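Local coordinates for protein alpha-1,3-glucanase (Streptomyces thermodiastaticus, PDB 7C7D) that probably hydrolyses alpha-1,3-glucosidic bonds in alpha-1,3-glucans as a thermostable glycosidase of family GH87, at residues Thr250-Gly255 against Ser273-Asp278; Ala473-Ser478 against Glu503-Gly508; Tyr116-Gly121 against Thr184-Thr189; Ala55-Thr60 against Asn395-Gln400. All blocks are in the same frame, centred on the assembly; numbering follows the deposited sequence.

How the contacts relate
Near the start of the modelled chain, the 55-60 segment opens contact 4. The chain then builds the beta-rich D1 domain. Contact 3 closes a loop there by pairing 116-121 with 184-189. The chain next enters the pectate lyase-like beta-helix. Contact 1 joins 250-255 to 273-278, a short loop of one coil near its start. Contact 4 closes only when the chain reaches 395-400, so contacts 3 and 1 both fall within its span. Contact 2 follows, with 473-478 against 503-508, further along the same helix. No two contacts cross. Contacts 1 and 2 hold successive coils together, contact 3 holds D1 together, and contact 4 ties D1 to the beta-helix.

Contact 1: residues Thr250-Gly255 against Ser273-Asp278; sequences TGPLSG and SSHFID
P252 CB sits over one face of the H275 imidazole. It lies 3.7 Å from the centroid of the H275 ring and 13° off its normal, a CH-pi contact. P252 CG also comes within 3.5 Å of H275 CE1. H275 CG is anti to its backbone N (chi1 -170°), which sets the ring beside P252. At the ring edge, in plane, sits D278 OD2. H275 NE2 donates to D278 OD2 over 2.7 Å in a nearly straight bond (172°). D278 OD2 accepts through its anti lone pair, the one away from OD1. This bond helps to fix the rotation of the imidazole. D278 OD1 is held by N310. The F276 ring is approached obliquely, with L253 CD1 3.8 Å from F276 CE1. L253 also packs on F228 of helix 225-234.

The two segments belong to successive coils of the parallel beta-helix expected of a pectate lyase-like domain. A single bridge joins them at L253 and I277. L253 N donates to F276 O (2.8 Å), and D278 N donates to L253 O (3.0 Å). P252 CA also makes a CA-H...O contact of 3.2 Å to H275 O. S273 OG takes the N-H of H275 in an ST turn and is bonded to I249 O as well. One water links T250 O to S274 N.

Contact 2: residues Ala473-Ser478 against Glu503-Gly508; sequences ALRVDS and EFVSGG
R475, V476 and D477 run parallel to E503, F504 and V505, with the two strand axes 4.7 Å apart and 17° from parallel. This is the coil-to-coil pairing of a parallel beta-helix. Backbone bonds alternate between the strands, from E503 N to L474 O, V476 N to E503 O, V505 N to V476 O and S478 N to V505 O.

R475, D477, E503 and V505 share one face of the sheet. R475 and E503 lie side by side, with R475 CB 3.6 Å from E503 OE1. That oxygen bonds to G472 N, while R475 NH1 bonds to S430 and N405. R475 NE instead forms a salt bridge with D477 OD2 (3.1 Å), in its own strand. D477 CG meets V505 CG1 at 3.7 Å. On the other face, V476 CB comes to the edge of the F504 ring, 3.9 Å from F504 CD1.

At the strand ends, D477 CG stands anti to its backbone N (chi1 -167°), and D477 OD1 accepts from G507 N over 2.9 Å on its syn side. S478 OG and S506 OG both bond to the backbone of H512. S506 OG also donates to S478 O over 2.8 Å, from above the carbonyl plane.

Contact 3: residues Tyr116-Gly121 against Thr184-Thr189; sequences YSVPDG and TNVQVT
S117 and T189 form an antiparallel hydrogen-bonded pair, and two backbone bonds make the join. S117 N donates to T189 O over 2.9 Å, and T189 N donates in return to S117 O. Y116 CA adds a CA-H...O contact to T189 O at 3.1 Å. A water bridges the two segments beside the pair. It donates to S117 O and Q187 O, and it is also hydrogen-bonded to T189 OG1 (2.8 Å). P119 CD rests in van der Waals contact with the same carbonyl, 3.4 Å from Q187 O.

Apolar contacts come from the residues flanking the pair. V118 and V188 lie side by side and point the same way, with V118 CG1 4.0 Å from V188 CG2. V188 CG1 stands anti to its backbone N (chi1 -175°), and this branch meets Y116 CB at 3.9 Å. V186 CG2 touches V118 CB and P119 CD more loosely.

The polar ends of Y116, S117 and Q187 have partners outside the two segments. Y116 OH bonds to T142 N, S117 OG to F161 O, and Q187 NE2 to D96.

The pair joins strands 109-117 and 188-196 of the D1 sheet. Y116, V118 and V186 pack on V141 of strand 133-142, which belongs to the second antiparallel sheet. T189 instead touches A92 and R94 of strand 92-95. Its side chain is about 8 Å from the calcium ion, which D191 of the same strand helps to bind.

Contact 4: residues Ala55-Thr60 against Asn395-Gln400; sequences ADLPFT and NNTITQ
The lead-in to strand 59-63 of D1 docks here on one coil of the beta-helix, with A55 set against N395 and T397. A55 N donates to T397 OG1 over 2.9 Å, at an angle of 161°. T397 OG1 lies anti to its own carbonyl carbon (chi1 -65°), which turns the hydroxyl toward A55. A water completes a small ring. It donates to A55 O over 2.9 Å and lies 2.6 Å from T397 OG1. A55 is therefore held at both its N-H and its C=O.

The A55 methyl also takes part. A55 CB lies 3.4 Å from N395 O and 3.8 Å from T397 OG1, and A55 CA makes a CA-H...O contact of 3.0 Å to N395 O. L57 crosses T397 at an angle, and its CD1 is 4.2 Å from T397 OG1.

N395 and N396 form the short break between strands 392-394 and 397-399, both of which pair in parallel with 365-372 and 415-423. N396 CB points away from the 55-60 segment. N396 OD1 takes a bond from N369 ND2 and N396 N donates to N420 OD1, linking asparagines of successive coils, as is familiar from parallel beta-helices. Strand 365-372 also helps to seat the D1 lead-in: D56 N bonds to D368, L57 packs on F370, and F59 meets the F370 ring edge-to-face.

Contact 1: residues Thr250-Gly255 against Ser273-Asp278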
loop_
_atom_site.group_PDB
_atom_site.type_symbol
_atom_site.label_atom_id
_atom_site.label_comp_id
_atom_site.label_asym_id
_atom_site.label_seq_id
_atom_site.Cartn_x
_atom_site.Cartn_y
_atom_site.Cartn_z
ATOM N N THR A 250 17.042 -0.293 -19.321
ATOM C CA THR A 250 15.946 -0.922 -20.050
ATOM C C THR A 250 15.613 -2.272 -19.436
ATOM O O THR A 250 14.437 -2.626 -19.297
ATOM C CB THR A 250 16.283 -1.074 -21.534
ATOM O OG1 THR A 250 17.499 -1.820 -21.683
ATOM C CG2 THR A 250 16.434 0.280 -22.184
ATOM N N GLY A 251 16.636 -3.025 -19.036
ATOM C CA GLY A 251 16.434 -4.239 -18.284
ATOM C C GLY A 251 15.965 -5.384 -19.157
ATOM O O GLY A 251 15.839 -5.254 -20.380
ATOM N N PRO A 252 15.691 -6.543 -18.543
ATOM C CA PRO A 252 15.827 -6.787 -17.109
ATOM C C PRO A 252 17.215 -7.288 -16.765
ATOM O O PRO A 252 17.946 -7.785 -17.624
ATOM C CB PRO A 252 14.837 -7.919 -16.879
ATOM C CG PRO A 252 14.930 -8.735 -18.139
ATOM C CD PRO A 252 15.204 -7.740 -19.257
ATOM N N LEU A 253 17.572 -7.153 -15.494
ATOM C CA LEU A 253 18.693 -7.882 -14.931
ATOM C C LEU A 253 18.205 -9.245 -14.465
ATOM O O LEU A 253 17.147 -9.354 -13.833
ATOM C CB LEU A 253 19.290 -7.122 -13.746
ATOM C CG LEU A 253 19.840 -5.725 -14.046
ATOM C CD1 LEU A 253 20.196 -4.973 -12.771
ATOM C CD2 LEU A 253 21.050 -5.806 -14.966
ATOM N N SER A 254 18.964 -10.280 -14.796
ATOM C CA SER A 254 18.755 -11.623 -14.286
ATOM C C SER A 254 20.103 -12.159 -13.809
ATOM O O SER A 254 21.142 -11.507 -13.956
ATOM C CB SER A 254 18.094 -12.513 -15.345
ATOM O OG SER A 254 18.958 -12.681 -16.451
ATOM N N GLY A 255 20.107 -13.360 -13.243
ATOM C CA GLY A 255 21.328 -13.805 -12.601
ATOM C C GLY A 255 21.775 -12.916 -11.463
ATOM O O GLY A 255 22.960 -12.895 -11.124
ATOM N N SER A 273 13.823 2.612 -14.664
ATOM C CA SER A 273 13.557 1.318 -15.269
ATOM C C SER A 273 12.120 0.930 -14.991
ATOM O O SER A 273 11.603 1.183 -13.898
ATOM C CB SER A 273 14.467 0.246 -14.672
ATOM O OG SER A 273 14.256 -0.996 -15.309
ATOM N N SER A 274 11.491 0.308 -15.987
ATOM C CA SER A 274 10.173 -0.285 -15.836
ATOM C C SER A 274 10.226 -1.807 -15.841
ATOM O O SER A 274 9.182 -2.453 -15.956
ATOM C CB SER A 274 9.232 0.235 -16.930
ATOM O OG SER A 274 9.091 1.643 -16.847
ATOM N N HIS A 275 11.418 -2.395 -15.718
ATOM C CA HIS A 275 11.595 -3.842 -15.796
ATOM C C HIS A 275 12.971 -4.159 -15.227
ATOM O O HIS A 275 13.879 -4.555 -15.960
ATOM C CB HIS A 275 11.496 -4.282 -17.263
ATOM C CG HIS A 275 11.429 -5.763 -17.465
ATOM N ND1 HIS A 275 11.858 -6.365 -18.627
ATOM C CD2 HIS A 275 10.963 -6.760 -16.675
ATOM C CE1 HIS A 275 11.666 -7.668 -18.544
ATOM N NE2 HIS A 275 11.121 -7.936 -17.370
ATOM N N PHE A 276 13.146 -3.955 -13.922
ATOM C CA PHE A 276 14.491 -3.866 -13.361
ATOM C C PHE A 276 15.127 -5.236 -13.140
ATOM O O PHE A 276 16.169 -5.545 -13.728
ATOM C CB PHE A 276 14.473 -3.023 -12.082
ATOM C CG PHE A 276 15.821 -2.857 -11.449
ATOM C CD1 PHE A 276 16.845 -2.204 -12.118
ATOM C CD2 PHE A 276 16.069 -3.367 -10.191
ATOM C CE1 PHE A 276 18.087 -2.050 -11.530
ATOM C CE2 PHE A 276 17.308 -3.221 -9.597
ATOM C CZ PHE A 276 18.322 -2.562 -10.266
ATOM N N ILE A 277 14.529 -6.069 -12.285
ATOM C CA ILE A 277 14.986 -7.437 -12.065
ATOM C C ILE A 277 13.853 -8.378 -12.439
ATOM O O ILE A 277 12.719 -8.196 -11.985
ATOM C CB ILE A 277 15.441 -7.663 -10.610
ATOM C CG1 ILE A 277 16.755 -6.920 -10.350
ATOM C CG2 ILE A 277 15.593 -9.153 -10.309
ATOM C CD1 ILE A 277 17.121 -6.827 -8.867
ATOM N N ASP A 278 14.157 -9.377 -13.268
ATOM C CA ASP A 278 13.155 -10.350 -13.693
ATOM C C ASP A 278 13.861 -11.691 -13.839
ATOM O O ASP A 278 14.630 -11.897 -14.786
ATOM C CB ASP A 278 12.513 -9.899 -15.007
ATOM C CG ASP A 278 11.308 -10.735 -15.409
ATOM O OD1 ASP A 278 11.027 -11.763 -14.757
ATOM O OD2 ASP A 278 10.633 -10.351 -16.390
HETATM O O HOH W 1 12.620 -0.572 -18.522
#

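Contact 2: residues Ala473-Ser478 against Glu503-Gly508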
loop_
_atom_site.group_PDB
_atom_site.type_symbol
_atom_site.label_atom_id
_atom_site.label_comp_id
_atom_site.label_asym_id
_atom_site.label_seq_id
_atom_site.Cartn_x
_atom_site.Cartn_y
_atom_site.Cartn_z
ATOM N N ALA A 473 -14.295 -2.854 7.233
ATOM C CA ALA A 473 -12.899 -2.509 7.474
ATOM C C ALA A 473 -12.012 -3.747 7.518
ATOM O O ALA A 473 -10.906 -3.746 6.962
ATOM C CB ALA A 473 -12.776 -1.726 8.778
ATOM N N LEU A 474 -12.460 -4.798 8.196
ATOM C CA LEU A 474 -11.695 -6.032 8.292
ATOM C C LEU A 474 -12.653 -7.157 7.961
ATOM O O LEU A 474 -13.697 -7.284 8.604
ATOM C CB LEU A 474 -11.131 -6.211 9.710
ATOM C CG LEU A 474 -10.109 -7.321 9.953
ATOM C CD1 LEU A 474 -9.290 -6.995 11.190
ATOM C CD2 LEU A 474 -10.772 -8.678 10.096
ATOM N N ARG A 475 -12.320 -7.966 6.961
ATOM C CA ARG A 475 -13.194 -9.076 6.621
ATOM C C ARG A 475 -12.469 -10.411 6.655
ATOM O O ARG A 475 -11.279 -10.511 6.337
ATOM C CB ARG A 475 -13.928 -8.884 5.289
ATOM C CG ARG A 475 -13.140 -9.194 4.042
ATOM C CD ARG A 475 -14.071 -9.104 2.820
ATOM N NE ARG A 475 -13.405 -9.572 1.610
ATOM C CZ ARG A 475 -12.587 -8.824 0.881
ATOM N NH1 ARG A 475 -12.356 -7.556 1.204
ATOM N NH2 ARG A 475 -12.003 -9.350 -0.189
ATOM N N VAL A 476 -13.220 -11.430 7.070
ATOM C CA VAL A 476 -12.854 -12.832 6.909
ATOM C C VAL A 476 -13.834 -13.410 5.903
ATOM O O VAL A 476 -15.055 -13.321 6.095
ATOM C CB VAL A 476 -12.890 -13.601 8.239
ATOM C CG1 VAL A 476 -12.469 -15.051 8.018
ATOM C CG2 VAL A 476 -11.992 -12.927 9.270
ATOM N N ASP A 477 -13.304 -13.989 4.823
ATOM C CA ASP A 477 -14.082 -14.266 3.617
ATOM C C ASP A 477 -13.860 -15.716 3.191
ATOM O O ASP A 477 -12.824 -16.054 2.612
ATOM C CB ASP A 477 -13.645 -13.285 2.537
ATOM C CG ASP A 477 -14.567 -13.255 1.334
ATOM O OD1 ASP A 477 -15.360 -14.205 1.136
ATOM O OD2 ASP A 477 -14.473 -12.264 0.563
ATOM N N SER A 478 -14.842 -16.576 3.461
ATOM C CA SER A 478 -14.767 -17.995 3.105
ATOM C C SER A 478 -15.214 -18.217 1.654
ATOM O O SER A 478 -16.117 -19.002 1.355
ATOM C CB SER A 478 -15.643 -18.784 4.065
ATOM O OG SER A 478 -16.956 -18.249 4.040
ATOM N N GLU A 503 -16.417 -7.753 9.163
ATOM C CA GLU A 503 -17.309 -8.430 8.234
ATOM C C GLU A 503 -16.917 -9.895 8.124
ATOM O O GLU A 503 -15.736 -10.220 7.973
ATOM C CB GLU A 503 -17.242 -7.780 6.850
ATOM C CG GLU A 503 -18.075 -8.511 5.810
ATOM C CD GLU A 503 -17.870 -8.011 4.395
ATOM O OE1 GLU A 503 -16.931 -7.223 4.141
ATOM O OE2 GLU A 503 -18.662 -8.431 3.524
ATOM N N PHE A 504 -17.910 -10.773 8.213
ATOM C CA PHE A 504 -17.719 -12.206 8.037
ATOM C C PHE A 504 -18.641 -12.630 6.908
ATOM O O PHE A 504 -19.855 -12.437 6.987
ATOM C CB PHE A 504 -18.009 -12.934 9.352
ATOM C CG PHE A 504 -17.227 -12.366 10.494
ATOM C CD1 PHE A 504 -15.864 -12.560 10.566
ATOM C CD2 PHE A 504 -17.828 -11.548 11.433
ATOM C CE1 PHE A 504 -15.117 -12.000 11.586
ATOM C CE2 PHE A 504 -17.091 -10.981 12.452
ATOM C CZ PHE A 504 -15.732 -11.216 12.537
ATOM N N VAL A 505 -18.061 -13.143 5.827
ATOM C CA VAL A 505 -18.815 -13.306 4.595
ATOM C C VAL A 505 -18.277 -14.521 3.858
ATOM O O VAL A 505 -17.114 -14.900 4.011
ATOM C CB VAL A 505 -18.737 -12.012 3.745
ATOM C CG1 VAL A 505 -17.311 -11.744 3.276
ATOM C CG2 VAL A 505 -19.700 -12.052 2.566
ATOM N N SER A 506 -19.135 -15.140 3.057
ATOM C CA SER A 506 -18.709 -16.106 2.052
ATOM C C SER A 506 -19.018 -15.418 0.727
ATOM O O SER A 506 -20.136 -15.488 0.214
ATOM C CB SER A 506 -19.438 -17.421 2.234
ATOM O OG SER A 506 -18.838 -18.448 1.466
ATOM N N GLY A 507 -18.016 -14.720 0.196
ATOM C CA GLY A 507 -18.239 -13.662 -0.777
ATOM C C GLY A 507 -18.708 -14.115 -2.146
ATOM O O GLY A 507 -19.161 -13.271 -2.928
ATOM N N GLY A 508 -18.593 -15.401 -2.467
ATOM C CA GLY A 508 -19.093 -15.890 -3.731
ATOM C C GLY A 508 -20.506 -16.411 -3.679
ATOM O O GLY A 508 -21.008 -16.920 -4.686
#

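Contact 3: residues Tyr116-Gly121 against Thr184-Thr189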
loop_
_atom_site.group_PDB
_atom_site.type_symbol
_atom_site.label_atom_id
_atom_site.label_comp_id
_atom_site.label_asym_id
_atom_site.label_seq_id
_atom_site.Cartn_x
_atom_site.Cartn_y
_atom_site.Cartn_z
ATOM N N TYR A 116 -0.590 14.764 -5.267
ATOM C CA TYR A 116 -1.334 15.794 -5.976
ATOM C C TYR A 116 -2.000 15.157 -7.188
ATOM O O TYR A 116 -1.647 14.052 -7.604
ATOM C CB TYR A 116 -0.384 16.906 -6.457
ATOM C CG TYR A 116 0.457 16.378 -7.594
ATOM C CD1 TYR A 116 1.605 15.629 -7.344
ATOM C CD2 TYR A 116 0.048 16.529 -8.920
ATOM C CE1 TYR A 116 2.334 15.064 -8.378
ATOM C CE2 TYR A 116 0.764 15.955 -9.951
ATOM C CZ TYR A 116 1.905 15.238 -9.679
ATOM O OH TYR A 116 2.631 14.683 -10.705
ATOM N N SER A 117 -2.924 15.903 -7.795
ATOM C CA SER A 117 -3.509 15.550 -9.083
ATOM C C SER A 117 -3.553 16.793 -9.966
ATOM O O SER A 117 -3.767 17.903 -9.470
ATOM C CB SER A 117 -4.934 15.025 -8.883
ATOM O OG SER A 117 -5.533 14.630 -10.101
ATOM N N VAL A 118 -3.333 16.618 -11.264
ATOM C CA VAL A 118 -3.619 17.663 -12.252
ATOM C C VAL A 118 -4.544 17.070 -13.288
ATOM O O VAL A 118 -4.645 15.833 -13.424
ATOM C CB VAL A 118 -2.325 18.231 -12.892
ATOM C CG1 VAL A 118 -1.440 18.881 -11.844
ATOM C CG2 VAL A 118 -1.595 17.163 -13.691
ATOM N N PRO A 119 -5.244 17.901 -14.065
ATOM C CA PRO A 119 -6.213 17.368 -15.022
ATOM C C PRO A 119 -5.553 16.483 -16.070
ATOM O O PRO A 119 -4.417 16.713 -16.491
ATOM C CB PRO A 119 -6.823 18.627 -15.651
ATOM C CG PRO A 119 -6.657 19.672 -14.599
ATOM C CD PRO A 119 -5.319 19.372 -13.986
ATOM N N ASP A 120 -6.287 15.452 -16.481
ATOM C CA ASP A 120 -5.752 14.489 -17.431
ATOM C C ASP A 120 -5.377 15.189 -18.727
ATOM O O ASP A 120 -6.135 16.014 -19.241
ATOM C CB ASP A 120 -6.789 13.404 -17.703
ATOM C CG ASP A 120 -6.174 12.147 -18.269
ATOM O OD1 ASP A 120 -4.931 12.080 -18.362
ATOM O OD2 ASP A 120 -6.934 11.225 -18.620
ATOM N N GLY A 121 -4.187 14.877 -19.236
ATOM C CA GLY A 121 -3.654 15.517 -20.418
ATOM C C GLY A 121 -2.752 16.697 -20.151
ATOM O O GLY A 121 -2.071 17.161 -21.075
ATOM N N THR A 184 1.121 27.929 -10.572
ATOM C CA THR A 184 1.469 29.020 -11.484
ATOM C C THR A 184 1.044 28.762 -12.927
ATOM O O THR A 184 0.668 29.699 -13.638
ATOM C CB THR A 184 2.975 29.317 -11.458
ATOM O OG1 THR A 184 3.705 28.156 -11.872
ATOM C CG2 THR A 184 3.439 29.762 -10.075
ATOM N N ASN A 185 1.118 27.509 -13.383
ATOM C CA ASN A 185 0.934 27.213 -14.802
ATOM C C ASN A 185 0.018 26.024 -15.062
ATOM O O ASN A 185 -0.086 25.583 -16.212
ATOM C CB ASN A 185 2.282 27.002 -15.503
ATOM C CG ASN A 185 3.127 25.931 -14.836
ATOM O OD1 ASN A 185 2.601 24.988 -14.253
ATOM N ND2 ASN A 185 4.446 26.068 -14.929
ATOM N N VAL A 186 -0.615 25.482 -14.024
ATOM C CA VAL A 186 -1.579 24.398 -14.155
ATOM C C VAL A 186 -2.330 24.339 -12.837
ATOM O O VAL A 186 -1.779 24.659 -11.778
ATOM C CB VAL A 186 -0.893 23.046 -14.492
ATOM C CG1 VAL A 186 0.081 22.624 -13.390
ATOM C CG2 VAL A 186 -1.927 21.956 -14.766
ATOM N N GLN A 187 -3.598 23.947 -12.898
ATOM C CA GLN A 187 -4.396 23.814 -11.686
ATOM C C GLN A 187 -3.998 22.522 -10.980
ATOM O O GLN A 187 -4.034 21.446 -11.583
ATOM C CB GLN A 187 -5.878 23.793 -12.045
ATOM C CG GLN A 187 -6.831 23.756 -10.864
ATOM C CD GLN A 187 -8.251 23.503 -11.314
ATOM O OE1 GLN A 187 -8.582 22.404 -11.754
ATOM N NE2 GLN A 187 -9.096 24.524 -11.224
ATOM N N VAL A 188 -3.613 22.621 -9.712
ATOM C CA VAL A 188 -3.086 21.481 -8.972
ATOM C C VAL A 188 -3.976 21.228 -7.767
ATOM O O VAL A 188 -4.231 22.140 -6.974
ATOM C CB VAL A 188 -1.631 21.706 -8.521
ATOM C CG1 VAL A 188 -1.086 20.440 -7.855
ATOM C CG2 VAL A 188 -0.754 22.130 -9.697
ATOM N N THR A 189 -4.437 19.992 -7.618
ATOM C CA THR A 189 -5.171 19.581 -6.430
ATOM C C THR A 189 -4.174 18.902 -5.502
ATOM O O THR A 189 -3.659 17.826 -5.815
ATOM C CB THR A 189 -6.334 18.673 -6.811
ATOM O OG1 THR A 189 -7.238 19.423 -7.635
ATOM C CG2 THR A 189 -7.075 18.193 -5.568
HETATM O O HOH W 2 -6.377 19.647 -10.285
#

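Contact 4: residues Ala55-Thr60 against Asn395-Gln400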
loop_
_atom_site.group_PDB
_atom_site.type_symbol
_atom_site.label_atom_id
_atom_site.label_comp_id
_atom_site.label_asym_id
_atom_site.label_seq_id
_atom_site.Cartn_x
_atom_site.Cartn_y
_atom_site.Cartn_z
ATOM N N ALA A 55 4.470 2.063 10.168
ATOM C CA ALA A 55 5.907 2.062 9.984
ATOM C C ALA A 55 6.553 3.153 10.817
ATOM O O ALA A 55 5.965 4.207 11.072
ATOM C CB ALA A 55 6.232 2.297 8.512
ATOM N N ASP A 56 7.780 2.883 11.244
ATOM C CA ASP A 56 8.638 3.893 11.852
ATOM C C ASP A 56 9.298 4.636 10.699
ATOM O O ASP A 56 10.195 4.109 10.039
ATOM C CB ASP A 56 9.669 3.214 12.747
ATOM C CG ASP A 56 10.552 4.199 13.478
ATOM O OD1 ASP A 56 10.200 5.395 13.528
ATOM O OD2 ASP A 56 11.588 3.768 14.034
ATOM N N LEU A 57 8.832 5.856 10.437
ATOM C CA LEU A 57 9.214 6.578 9.240
ATOM C C LEU A 57 9.899 7.889 9.591
ATOM O O LEU A 57 9.478 8.578 10.524
ATOM C CB LEU A 57 7.979 6.896 8.391
ATOM C CG LEU A 57 7.215 5.683 7.864
ATOM C CD1 LEU A 57 5.789 6.055 7.476
ATOM C CD2 LEU A 57 7.946 5.060 6.678
ATOM N N PRO A 58 10.931 8.270 8.841
ATOM C CA PRO A 58 11.636 9.530 9.107
ATOM C C PRO A 58 10.954 10.727 8.465
ATOM O O PRO A 58 11.620 11.710 8.129
ATOM C CB PRO A 58 13.003 9.283 8.459
ATOM C CG PRO A 58 12.652 8.431 7.260
ATOM C CD PRO A 58 11.546 7.515 7.734
ATOM N N PHE A 59 9.639 10.653 8.260
ATOM C CA PHE A 59 8.881 11.777 7.727
ATOM C C PHE A 59 7.553 11.898 8.459
ATOM O O PHE A 59 7.061 10.942 9.065
ATOM C CB PHE A 59 8.678 11.714 6.195
ATOM C CG PHE A 59 7.733 10.633 5.721
ATOM C CD1 PHE A 59 6.357 10.840 5.694
ATOM C CD2 PHE A 59 8.231 9.432 5.241
ATOM C CE1 PHE A 59 5.495 9.855 5.227
ATOM C CE2 PHE A 59 7.374 8.441 4.772
ATOM C CZ PHE A 59 6.005 8.652 4.767
ATOM N N THR A 60 6.969 13.093 8.379
ATOM C CA THR A 60 5.641 13.358 8.910
ATOM C C THR A 60 4.792 13.980 7.815
ATOM O O THR A 60 5.242 14.898 7.120
ATOM C CB THR A 60 5.719 14.289 10.120
ATOM O OG1 THR A 60 6.427 13.620 11.164
ATOM C CG2 THR A 60 4.331 14.646 10.618
ATOM N N ASN A 395 3.998 -3.708 10.794
ATOM C CA ASN A 395 4.406 -2.320 10.975
ATOM C C ASN A 395 4.633 -1.605 9.645
ATOM O O ASN A 395 5.624 -0.900 9.463
ATOM C CB ASN A 395 5.655 -2.202 11.864
ATOM C CG ASN A 395 5.532 -2.953 13.186
ATOM O OD1 ASN A 395 6.487 -3.567 13.641
ATOM N ND2 ASN A 395 4.375 -2.898 13.801
ATOM N N ASN A 396 3.702 -1.781 8.718
ATOM C CA ASN A 396 3.685 -0.987 7.501
ATOM C C ASN A 396 2.606 0.076 7.603
ATOM O O ASN A 396 1.650 -0.051 8.369
ATOM C CB ASN A 396 3.418 -1.878 6.283
ATOM C CG ASN A 396 4.442 -2.974 6.142
ATOM O OD1 ASN A 396 5.571 -2.730 5.702
ATOM N ND2 ASN A 396 4.070 -4.191 6.525
ATOM N N THR A 397 2.772 1.140 6.821
ATOM C CA THR A 397 1.771 2.191 6.689
ATOM C C THR A 397 1.302 2.214 5.248
ATOM O O THR A 397 2.124 2.337 4.330
ATOM C CB THR A 397 2.335 3.546 7.113
ATOM O OG1 THR A 397 2.636 3.484 8.512
ATOM C CG2 THR A 397 1.325 4.667 6.880
ATOM N N ILE A 398 -0.013 2.087 5.063
ATOM C CA ILE A 398 -0.631 1.955 3.752
ATOM C C ILE A 398 -1.726 3.002 3.645
ATOM O O ILE A 398 -2.541 3.152 4.565
ATOM C CB ILE A 398 -1.229 0.544 3.583
ATOM C CG1 ILE A 398 -0.118 -0.509 3.527
ATOM C CG2 ILE A 398 -2.167 0.477 2.380
ATOM C CD1 ILE A 398 -0.585 -1.909 3.837
ATOM N N THR A 399 -1.766 3.708 2.518
ATOM C CA THR A 399 -2.804 4.695 2.290
ATOM C C THR A 399 -3.270 4.651 0.842
ATOM O O THR A 399 -2.464 4.544 -0.091
ATOM C CB THR A 399 -2.339 6.110 2.668
ATOM O OG1 THR A 399 -3.270 7.070 2.163
ATOM C CG2 THR A 399 -0.951 6.433 2.128
ATOM N N GLN A 400 -4.576 4.700 0.672
ATOM C CA GLN A 400 -5.191 4.933 -0.632
ATOM C C GLN A 400 -4.830 3.921 -1.722
ATOM O O GLN A 400 -4.447 4.317 -2.833
ATOM C CB GLN A 400 -4.952 6.378 -1.085
ATOM C CG GLN A 400 -5.944 7.357 -0.463
ATOM C CD GLN A 400 -7.376 7.159 -0.963
ATOM O OE1 GLN A 400 -7.629 6.335 -1.853
ATOM N NE2 GLN A 400 -8.318 7.922 -0.405
HETATM O O HOH W 3 3.424 5.333 10.213
#